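Side-chain contacts in mRNA nuclease HepT (Shewanella oneidensis MR-1, PDB 6M6U), which cleaves mRNA, probably endonucleolytically, as the bacteriostatic toxin of a type VII toxin-antitoxin system neutralized by its cognate antitoxin MntA, mostly through tri-AMPylation: residues Ser38-Leu43 / Asn98-Asp103; Glu48-Ile53 / Glu124-Val129; His56-Gln61 / Arg70-Leu75. All blocks are in the same frame, centred on the assembly; numbering follows the deposited sequence.

In the fold
All three contacts are mainly buried, contact 3 the least so, with Leu75 partly exposed. All share helix 33-60. Contact 2 lies nearest the middle of the chain, with its centre about 7 Å from the chain's centre. Contacts 1 and 3 lie farther out, on opposite sides of it, at about 11 and 15 Å. Contact 1 joins the long helix to the end of helix 84-102, beside the second HepT subunit, and is purely aliphatic. Contact 2 joins it to helix 120-131 through an aromatic ring. Contact 3 joins it to helix 69-78 through an asparagine amide, the polar member of the set. Phe73, on helix 69-78, packs against Cys50, Ile51 and Phe126, so contacts 2 and 3 touch.

Contact 1: Ser38-Leu43 / Asn98-Asp103; sequences SVILNL and NIAVHD
Val101 CG2 meets Ile40 across the contact, while Val101 CG1 lies over one face of the His102 imidazole. Val101 CG1 stands 4.2 Å above the His102 ring plane, offset toward the rim. His102 ND1 makes a weak hydrogen bond to Asn98 O one helical turn back. His102 NE2 has a weak one to Glu48 OE2 of the second HepT subunit.

Ile40 carries its helix's side of the contact. Its CG2 branch sits anti to the backbone N and touches both neighbours: Ile40 CG2 is 3.6 Å from Ala100 CB and 3.8 Å from Val101 CG2. Ile40 CG1 and Ile40 CD1 are each 3.9 Å from Ala100 CB, so the alanine methyl is met by several carbons of one side chain. The Ile40 and Val101 side chains run alongside in opposite senses. The helices come close here, with Ile40 CA 6.4 Å from Ala100 CA. Leu107 packs on both Ile40 and Ala100.

On helix 33-60, Asn42 ND2 bonds back to Ser38 O at 2.9 Å. It and Asn42 N reach that oxygen from opposite faces of the carbonyl plane. Ser38 OG bonds to Asp37 of the second subunit.

The segment 98-103 belongs to the RX(4)HXY motif, and His102 is probably an active-site residue. Arg45 of the second subunit binds Ala100 O and Val101 O. Two kinds of chemistry thus divide the work: aliphatic contacts seat the motif helix on its own chain, while polar bonds tie its end to the partner subunit.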
loop_
_atom_site.group_PDB
_atom_site.type_symbol
_atom_site.label_atom_id
_atom_site.label_comp_id
_atom_site.label_asym_id
_atom_site.label_seq_id
_atom_site.Cartn_x
_atom_site.Cartn_y
_atom_site.Cartn_z
ATOM N N SER B 38 34.850 -18.792 -38.261
ATOM C CA SER B 38 34.262 -17.888 -39.246
ATOM C C SER B 38 33.104 -18.543 -39.988
ATOM O O SER B 38 32.104 -17.883 -40.292
ATOM C CB SER B 38 35.330 -17.415 -40.230
ATOM O OG SER B 38 34.763 -16.552 -41.199
ATOM N N VAL B 39 33.222 -19.834 -40.303
ATOM C CA VAL B 39 32.108 -20.542 -40.929
ATOM C C VAL B 39 30.934 -20.634 -39.964
ATOM O O VAL B 39 29.779 -20.383 -40.332
ATOM C CB VAL B 39 32.555 -21.935 -41.407
ATOM C CG1 VAL B 39 31.346 -22.778 -41.800
ATOM C CG2 VAL B 39 33.535 -21.813 -42.574
ATOM N N ILE B 40 31.215 -20.981 -38.708
ATOM C CA ILE B 40 30.154 -21.153 -37.722
ATOM C C ILE B 40 29.425 -19.834 -37.481
ATOM O O ILE B 40 28.192 -19.805 -37.373
ATOM C CB ILE B 40 30.735 -21.741 -36.423
ATOM C CG1 ILE B 40 31.120 -23.211 -36.639
ATOM C CG2 ILE B 40 29.759 -21.583 -35.268
ATOM C CD1 ILE B 40 31.897 -23.821 -35.491
ATOM N N LEU B 41 30.164 -18.725 -37.426
ATOM C CA LEU B 41 29.530 -17.436 -37.168
ATOM C C LEU B 41 28.642 -17.019 -38.333
ATOM O O LEU B 41 27.524 -16.525 -38.134
ATOM C CB LEU B 41 30.584 -16.368 -36.886
ATOM C CG LEU B 41 29.962 -15.014 -36.508
ATOM C CD1 LEU B 41 29.636 -14.968 -35.018
ATOM C CD2 LEU B 41 30.869 -13.863 -36.888
ATOM N N ASN B 42 29.117 -17.214 -39.563
ATOM C CA ASN B 42 28.299 -16.854 -40.711
ATOM C C ASN B 42 27.132 -17.818 -40.912
ATOM O O ASN B 42 26.115 -17.424 -41.490
ATOM C CB ASN B 42 29.167 -16.766 -41.964
ATOM C CG ASN B 42 29.963 -15.472 -42.029
ATOM O OD1 ASN B 42 29.398 -14.389 -42.215
ATOM N ND2 ASN B 42 31.282 -15.575 -41.875
ATOM N N LEU B 43 27.244 -19.064 -40.443
ATOM C CA LEU B 43 26.064 -19.922 -40.385
ATOM C C LEU B 43 25.032 -19.353 -39.418
ATOM O O LEU B 43 23.836 -19.291 -39.732
ATOM C CB LEU B 43 26.455 -21.340 -39.972
ATOM C CG LEU B 43 26.886 -22.263 -41.111
ATOM C CD1 LEU B 43 27.346 -23.614 -40.571
ATOM C CD2 LEU B 43 25.751 -22.429 -42.117
ATOM N N ASN B 98 23.133 -24.133 -32.724
ATOM C CA ASN B 98 23.203 -24.181 -31.266
ATOM C C ASN B 98 24.381 -25.023 -30.795
ATOM O O ASN B 98 25.088 -24.642 -29.856
ATOM C CB ASN B 98 21.896 -24.728 -30.687
ATOM C CG ASN B 98 20.732 -23.765 -30.851
ATOM O OD1 ASN B 98 20.926 -22.575 -31.099
ATOM N ND2 ASN B 98 19.512 -24.277 -30.702
ATOM N N ILE B 99 24.609 -26.171 -31.435
ATOM C CA ILE B 99 25.744 -27.009 -31.058
ATOM C C ILE B 99 27.050 -26.316 -31.415
ATOM O O ILE B 99 27.949 -26.181 -30.576
ATOM C CB ILE B 99 25.643 -28.393 -31.725
ATOM C CG1 ILE B 99 24.383 -29.127 -31.259
ATOM C CG2 ILE B 99 26.889 -29.221 -31.425
ATOM C CD1 ILE B 99 24.166 -30.457 -31.958
ATOM N N ALA B 100 27.166 -25.854 -32.665
ATOM C CA ALA B 100 28.405 -25.237 -33.126
ATOM C C ALA B 100 28.795 -24.053 -32.250
ATOM O O ALA B 100 29.971 -23.890 -31.902
ATOM C CB ALA B 100 28.260 -24.805 -34.586
ATOM N N VAL B 101 27.823 -23.233 -31.859
ATOM C CA VAL B 101 28.140 -22.017 -31.120
ATOM C C VAL B 101 28.280 -22.302 -29.628
ATOM O O VAL B 101 29.282 -21.930 -29.006
ATOM C CB VAL B 101 27.080 -20.934 -31.393
ATOM C CG1 VAL B 101 27.397 -19.678 -30.600
ATOM C CG2 VAL B 101 27.009 -20.627 -32.884
ATOM N N HIS B 102 27.291 -22.970 -29.028
ATOM C CA HIS B 102 27.221 -23.079 -27.573
ATOM C C HIS B 102 27.928 -24.299 -27.001
ATOM O O HIS B 102 28.227 -24.314 -25.801
ATOM C CB HIS B 102 25.762 -23.105 -27.113
ATOM C CG HIS B 102 24.984 -21.897 -27.520
ATOM N ND1 HIS B 102 23.940 -21.946 -28.420
ATOM C CD2 HIS B 102 25.112 -20.599 -27.165
ATOM C CE1 HIS B 102 23.452 -20.730 -28.592
ATOM N NE2 HIS B 102 24.148 -19.893 -27.843
ATOM N N ASP B 103 28.196 -25.320 -27.812
ATOM C CA ASP B 103 28.774 -26.562 -27.319
ATOM C C ASP B 103 29.738 -27.126 -28.368
ATOM O O ASP B 103 29.565 -28.223 -28.893
ATOM C CB ASP B 103 27.664 -27.551 -26.968
ATOM C CG ASP B 103 28.139 -28.662 -26.054
ATOM O OD1 ASP B 103 29.074 -28.424 -25.258
ATOM O OD2 ASP B 103 27.566 -29.770 -26.126
#

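Contact 2: Glu48-Ile53 / Glu124-Val129; sequences EACIDI and EQFIDV
Phe126 reaches from helix 120-131 to Cys50 and Ile53, which lie three residues apart on helix 33-60. Its CG is anti to the backbone N (chi1 177°), which extends the ring away from its own helix toward the other one.

The sulfur-aromatic contact is made by Cys50. Cys50 SG lies 4.5 Å from the centroid of the Phe126 ring and 50° off the ring normal, an oblique approach. The nearest ring atom is Phe126 CD2, 3.6 Å from Cys50 SG.

The aliphatic contact comes from Ile53. Ile53 CG2 packs 3.6 Å from Phe126 CZ, and Ile53 CD1 is 3.8 Å from Phe126 CE2. Both branches of the isoleucine therefore meet the far end of the ring. The isoleucine and the phenylalanine reach past one another from their two helices. The ring also nears the backbone, with Phe126 CZ 3.8 Å from Cys50 O.

Other apolar side chains extend the cluster. Leu90 packs on Phe126, Ile12, Phe73 and Phe123 on Cys50, and Ile5 and Ile130 on Ile53.

Charged partners belong to the other side of helix 33-60. Glu48 forms a salt bridge with Arg97, probably an active-site residue, and a hydrogen bond to His113 of the antitoxin chain. Asp52 forms a salt bridge with Lys8.

The face of the long helix toward helix 120-131 is apolar here, while Glu48 and Asp52 carry charges away from it. Side chains from helices 3-23, 69-78, 84-102 and 120-131 gather round Cys50, Ile53 and Phe126. Such an apolar interior between packed helices is typical of an all-alpha bundle, the fold of HEPN-family proteins such as HepT.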
loop_
_atom_site.group_PDB
_atom_site.type_symbol
_atom_site.label_atom_id
_atom_site.label_comp_id
_atom_site.label_asym_id
_atom_site.label_seq_id
_atom_site.Cartn_x
_atom_site.Cartn_y
_atom_site.Cartn_z
ATOM N N GLU B 48 19.967 -16.546 -38.206
ATOM C CA GLU B 48 19.241 -15.435 -37.601
ATOM C C GLU B 48 18.512 -14.616 -38.656
ATOM O O GLU B 48 17.401 -14.132 -38.413
ATOM C CB GLU B 48 20.194 -14.559 -36.791
ATOM C CG GLU B 48 20.617 -15.190 -35.474
ATOM C CD GLU B 48 19.445 -15.393 -34.525
ATOM O OE1 GLU B 48 18.562 -14.507 -34.459
ATOM O OE2 GLU B 48 19.402 -16.445 -33.852
ATOM N N ALA B 49 19.109 -14.462 -39.838
ATOM C CA ALA B 49 18.415 -13.753 -40.907
ATOM C C ALA B 49 17.188 -14.530 -41.374
ATOM O O ALA B 49 16.140 -13.935 -41.655
ATOM C CB ALA B 49 19.371 -13.485 -42.066
ATOM N N CYS B 50 17.289 -15.862 -41.446
ATOM C CA CYS B 50 16.125 -16.671 -41.802
ATOM C C CYS B 50 15.055 -16.608 -40.725
ATOM O O CYS B 50 13.860 -16.519 -41.030
ATOM C CB CYS B 50 16.537 -18.121 -42.039
ATOM S SG CYS B 50 17.430 -18.412 -43.577
ATOM N N ILE B 51 15.467 -16.671 -39.456
ATOM C CA ILE B 51 14.516 -16.623 -38.355
ATOM C C ILE B 51 13.821 -15.267 -38.306
ATOM O O ILE B 51 12.614 -15.184 -38.048
ATOM C CB ILE B 51 15.234 -16.954 -37.035
ATOM C CG1 ILE B 51 15.664 -18.424 -37.038
ATOM C CG2 ILE B 51 14.340 -16.649 -35.831
ATOM C CD1 ILE B 51 16.675 -18.765 -35.976
ATOM N N ASP B 52 14.560 -14.185 -38.572
ATOM C CA ASP B 52 13.951 -12.860 -38.558
ATOM C C ASP B 52 12.887 -12.734 -39.640
ATOM O O ASP B 52 11.842 -12.112 -39.422
ATOM C CB ASP B 52 15.017 -11.778 -38.730
ATOM C CG ASP B 52 15.911 -11.633 -37.509
ATOM O OD1 ASP B 52 15.601 -12.235 -36.455
ATOM O OD2 ASP B 52 16.927 -10.909 -37.606
ATOM N N ILE B 53 13.137 -13.314 -40.817
ATOM C CA ILE B 53 12.122 -13.349 -41.867
ATOM C C ILE B 53 10.888 -14.095 -41.381
ATOM O O ILE B 53 9.752 -13.631 -41.540
ATOM C CB ILE B 53 12.695 -13.993 -43.144
ATOM C CG1 ILE B 53 13.717 -13.069 -43.805
ATOM C CG2 ILE B 53 11.577 -14.373 -44.107
ATOM C CD1 ILE B 53 14.655 -13.793 -44.742
ATOM N N GLU B 124 19.157 -20.706 -49.729
ATOM C CA GLU B 124 18.814 -20.108 -51.017
ATOM C C GLU B 124 17.417 -20.521 -51.462
ATOM O O GLU B 124 16.683 -19.716 -52.047
ATOM C CB GLU B 124 19.859 -20.496 -52.062
ATOM C CG GLU B 124 21.284 -20.354 -51.555
ATOM C CD GLU B 124 22.228 -19.788 -52.594
ATOM O OE1 GLU B 124 22.815 -20.579 -53.359
ATOM O OE2 GLU B 124 22.374 -18.549 -52.645
ATOM N N GLN B 125 17.032 -21.769 -51.184
ATOM C CA GLN B 125 15.668 -22.209 -51.459
ATOM C C GLN B 125 14.659 -21.424 -50.625
ATOM O O GLN B 125 13.589 -21.051 -51.119
ATOM C CB GLN B 125 15.553 -23.709 -51.185
ATOM C CG GLN B 125 14.240 -24.348 -51.602
ATOM C CD GLN B 125 14.200 -25.834 -51.292
ATOM O OE1 GLN B 125 15.241 -26.478 -51.143
ATOM N NE2 GLN B 125 12.996 -26.385 -51.185
ATOM N N PHE B 126 14.990 -21.157 -49.360
ATOM C CA PHE B 126 14.126 -20.341 -48.511
ATOM C C PHE B 126 14.020 -18.915 -49.041
ATOM O O PHE B 126 12.942 -18.311 -49.007
ATOM C CB PHE B 126 14.663 -20.358 -47.078
ATOM C CG PHE B 126 13.902 -19.489 -46.125
ATOM C CD1 PHE B 126 12.650 -19.865 -45.670
ATOM C CD2 PHE B 126 14.451 -18.307 -45.657
ATOM C CE1 PHE B 126 11.953 -19.069 -44.777
ATOM C CE2 PHE B 126 13.758 -17.506 -44.765
ATOM C CZ PHE B 126 12.508 -17.890 -44.325
ATOM N N ILE B 127 15.130 -18.362 -49.536
ATOM C CA ILE B 127 15.109 -17.024 -50.122
ATOM C C ILE B 127 14.159 -16.977 -51.312
ATOM O O ILE B 127 13.342 -16.058 -51.445
ATOM C CB ILE B 127 16.531 -16.597 -50.531
ATOM C CG1 ILE B 127 17.395 -16.320 -49.303
ATOM C CG2 ILE B 127 16.488 -15.391 -51.463
ATOM C CD1 ILE B 127 18.795 -15.877 -49.654
ATOM N N ASP B 128 14.254 -17.975 -52.196
ATOM C CA ASP B 128 13.489 -17.946 -53.438
ATOM C C ASP B 128 11.993 -18.095 -53.182
ATOM O O ASP B 128 11.184 -17.389 -53.794
ATOM C CB ASP B 128 13.990 -19.037 -54.385
ATOM C CG ASP B 128 15.418 -18.798 -54.844
ATOM O OD1 ASP B 128 16.111 -19.778 -55.195
ATOM O OD2 ASP B 128 15.850 -17.624 -54.848
ATOM N N VAL B 129 11.606 -19.002 -52.283
ATOM C CA VAL B 129 10.191 -19.168 -51.959
ATOM C C VAL B 129 9.640 -17.897 -51.325
ATOM O O VAL B 129 8.549 -17.429 -51.672
ATOM C CB VAL B 129 9.987 -20.387 -51.042
ATOM C CG1 VAL B 129 8.626 -20.331 -50.397
ATOM C CG2 VAL B 129 10.142 -21.680 -51.829
#

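Contact 3: His56-Gln61 / Arg70-Leu75; sequences HINRQQ and RDSFTL
Asn58 ND2 donates a hydrogen bond to Ser72 O, 3.1 Å away, with an N-H...O angle of 162°. The donor lies in the carbonyl plane, on a lone pair. The oxygen in turn lies in the amide plane of Asn58, so the bond lies in both planes. Asn58 ND2 also approaches Ser72 OG at 2.9 Å, but that bond is bent and weak. The stronger partner of Ser72 OG is Asn55 OD1, one turn before Asn58 on helix 33-60.

Asn58 CG stands beside the backbone N (chi1 -72°), which sends the amide across to helix 69-78. The other end of the amide is against carbon: Asn58 OD1 is 3.6 Å from Leu75 CB. The Asn58 and Leu75 side chains cross obliquely. Leu63 and Leu76 also pack on Asn58.

Farther round the long helix, Arg59 forms a salt bridge with Asp100 of the antitoxin chain.

The chemistry implies a hydrogen-bonded link between buried Asn58 and Ser72. Ser72 is bonded by both asparagines, accepting from Asn58 and giving its hydroxyl to Asn55 OD1. This joins helix 33-60 to helix 69-78, and the bond to Ser72 O probably limits rotation of the Asn58 amide.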
loop_
_atom_site.group_PDB
_atom_site.type_symbol
_atom_site.label_atom_id
_atom_site.label_comp_id
_atom_site.label_asym_id
_atom_site.label_seq_id
_atom_site.Cartn_x
_atom_site.Cartn_y
_atom_site.Cartn_z
ATOM N N HIS B 56 8.963 -12.231 -38.777
ATOM C CA HIS B 56 8.299 -11.087 -39.392
ATOM C C HIS B 56 6.987 -11.501 -40.046
ATOM O O HIS B 56 5.940 -10.882 -39.811
ATOM C CB HIS B 56 9.243 -10.442 -40.408
ATOM C CG HIS B 56 8.611 -9.372 -41.242
ATOM N ND1 HIS B 56 8.449 -8.078 -40.796
ATOM C CD2 HIS B 56 8.127 -9.397 -42.508
ATOM C CE1 HIS B 56 7.882 -7.355 -41.746
ATOM N NE2 HIS B 56 7.678 -8.132 -42.795
ATOM N N ILE B 57 7.024 -12.562 -40.859
ATOM C CA ILE B 57 5.850 -12.969 -41.625
ATOM C C ILE B 57 4.747 -13.480 -40.703
ATOM O O ILE B 57 3.566 -13.165 -40.896
ATOM C CB ILE B 57 6.249 -14.020 -42.679
ATOM C CG1 ILE B 57 7.145 -13.383 -43.742
ATOM C CG2 ILE B 57 5.017 -14.635 -43.321
ATOM C CD1 ILE B 57 7.859 -14.380 -44.610
ATOM N N ASN B 58 5.109 -14.265 -39.683
ATOM C CA ASN B 58 4.109 -14.761 -38.740
ATOM C C ASN B 58 3.389 -13.616 -38.037
ATOM O O ASN B 58 2.193 -13.717 -37.735
ATOM C CB ASN B 58 4.760 -15.689 -37.714
ATOM C CG ASN B 58 5.154 -17.031 -38.309
ATOM O OD1 ASN B 58 4.407 -17.619 -39.097
ATOM N ND2 ASN B 58 6.334 -17.520 -37.940
ATOM N N ARG B 59 4.099 -12.520 -37.759
ATOM C CA ARG B 59 3.448 -11.372 -37.134
ATOM C C ARG B 59 2.688 -10.539 -38.158
ATOM O O ARG B 59 1.549 -10.132 -37.904
ATOM C CB ARG B 59 4.477 -10.508 -36.402
ATOM C CG ARG B 59 3.876 -9.316 -35.659
ATOM C CD ARG B 59 4.972 -8.510 -34.979
ATOM N NE ARG B 59 4.465 -7.380 -34.204
ATOM C CZ ARG B 59 4.326 -6.145 -34.680
ATOM N NH1 ARG B 59 4.642 -5.871 -35.938
ATOM N NH2 ARG B 59 3.861 -5.183 -33.895
ATOM N N GLN B 60 3.300 -10.285 -39.321
ATOM C CA GLN B 60 2.637 -9.505 -40.362
ATOM C C GLN B 60 1.333 -10.148 -40.814
ATOM O O GLN B 60 0.385 -9.438 -41.168
ATOM C CB GLN B 60 3.567 -9.320 -41.559
ATOM C CG GLN B 60 4.535 -8.172 -41.402
ATOM C CD GLN B 60 3.841 -6.828 -41.455
ATOM O OE1 GLN B 60 3.047 -6.565 -42.358
ATOM N NE2 GLN B 60 4.127 -5.972 -40.479
ATOM N N GLN B 61 1.258 -11.477 -40.803
ATOM C CA GLN B 61 0.078 -12.190 -41.270
ATOM C C GLN B 61 -0.665 -12.905 -40.149
ATOM O O GLN B 61 -1.530 -13.740 -40.430
ATOM C CB GLN B 61 0.472 -13.179 -42.367
ATOM C CG GLN B 61 1.317 -12.543 -43.449
ATOM C CD GLN B 61 1.112 -13.192 -44.795
ATOM O OE1 GLN B 61 1.913 -14.021 -45.227
ATOM N NE2 GLN B 61 0.033 -12.818 -45.472
ATOM N N ARG B 70 12.502 -22.317 -34.001
ATOM C CA ARG B 70 12.070 -23.413 -34.864
ATOM C C ARG B 70 10.565 -23.403 -35.063
ATOM O O ARG B 70 10.078 -23.619 -36.179
ATOM C CB ARG B 70 12.496 -24.755 -34.279
ATOM C CG ARG B 70 13.975 -25.027 -34.332
ATOM C CD ARG B 70 14.447 -25.433 -32.958
ATOM N NE ARG B 70 15.623 -26.289 -33.010
ATOM C CZ ARG B 70 16.351 -26.604 -31.946
ATOM N NH1 ARG B 70 16.022 -26.126 -30.754
ATOM N NH2 ARG B 70 17.408 -27.394 -32.072
ATOM N N ASP B 71 9.809 -23.185 -33.985
ATOM C CA ASP B 71 8.362 -23.072 -34.093
ATOM C C ASP B 71 7.946 -21.990 -35.077
ATOM O O ASP B 71 6.834 -22.045 -35.617
ATOM C CB ASP B 71 7.756 -22.785 -32.719
ATOM C CG ASP B 71 6.248 -22.932 -32.704
ATOM O OD1 ASP B 71 5.570 -22.067 -32.107
ATOM O OD2 ASP B 71 5.727 -23.912 -33.283
ATOM N N SER B 72 8.816 -21.008 -35.327
ATOM C CA SER B 72 8.510 -19.983 -36.317
ATOM C C SER B 72 8.548 -20.554 -37.728
ATOM O O SER B 72 7.749 -20.155 -38.582
ATOM C CB SER B 72 9.484 -18.816 -36.182
ATOM O OG SER B 72 9.024 -17.699 -36.918
ATOM N N PHE B 73 9.480 -21.474 -37.998
ATOM C CA PHE B 73 9.453 -22.190 -39.270
ATOM C C PHE B 73 8.271 -23.146 -39.329
ATOM O O PHE B 73 7.635 -23.291 -40.380
ATOM C CB PHE B 73 10.761 -22.953 -39.490
ATOM C CG PHE B 73 11.957 -22.070 -39.660
ATOM C CD1 PHE B 73 11.993 -21.118 -40.665
ATOM C CD2 PHE B 73 13.049 -22.192 -38.820
ATOM C CE1 PHE B 73 13.095 -20.302 -40.829
ATOM C CE2 PHE B 73 14.157 -21.382 -38.979
ATOM C CZ PHE B 73 14.179 -20.435 -39.988
ATOM N N THR B 74 7.970 -23.812 -38.210
ATOM C CA THR B 74 6.827 -24.718 -38.168
ATOM C C THR B 74 5.540 -24.000 -38.553
ATOM O O THR B 74 4.742 -24.526 -39.338
ATOM C CB THR B 74 6.699 -25.341 -36.778
ATOM O OG1 THR B 74 7.857 -26.137 -36.499
ATOM C CG2 THR B 74 5.461 -26.214 -36.691
ATOM N N LEU B 75 5.330 -22.786 -38.031
ATOM C CA LEU B 75 4.107 -22.047 -38.335
ATOM C C LEU B 75 4.032 -21.667 -39.811
ATOM O O LEU B 75 2.945 -21.660 -40.400
ATOM C CB LEU B 75 3.998 -20.798 -37.461
ATOM C CG LEU B 75 3.707 -21.016 -35.969
ATOM C CD1 LEU B 75 3.571 -19.679 -35.246
ATOM C CD2 LEU B 75 2.448 -21.852 -35.770
#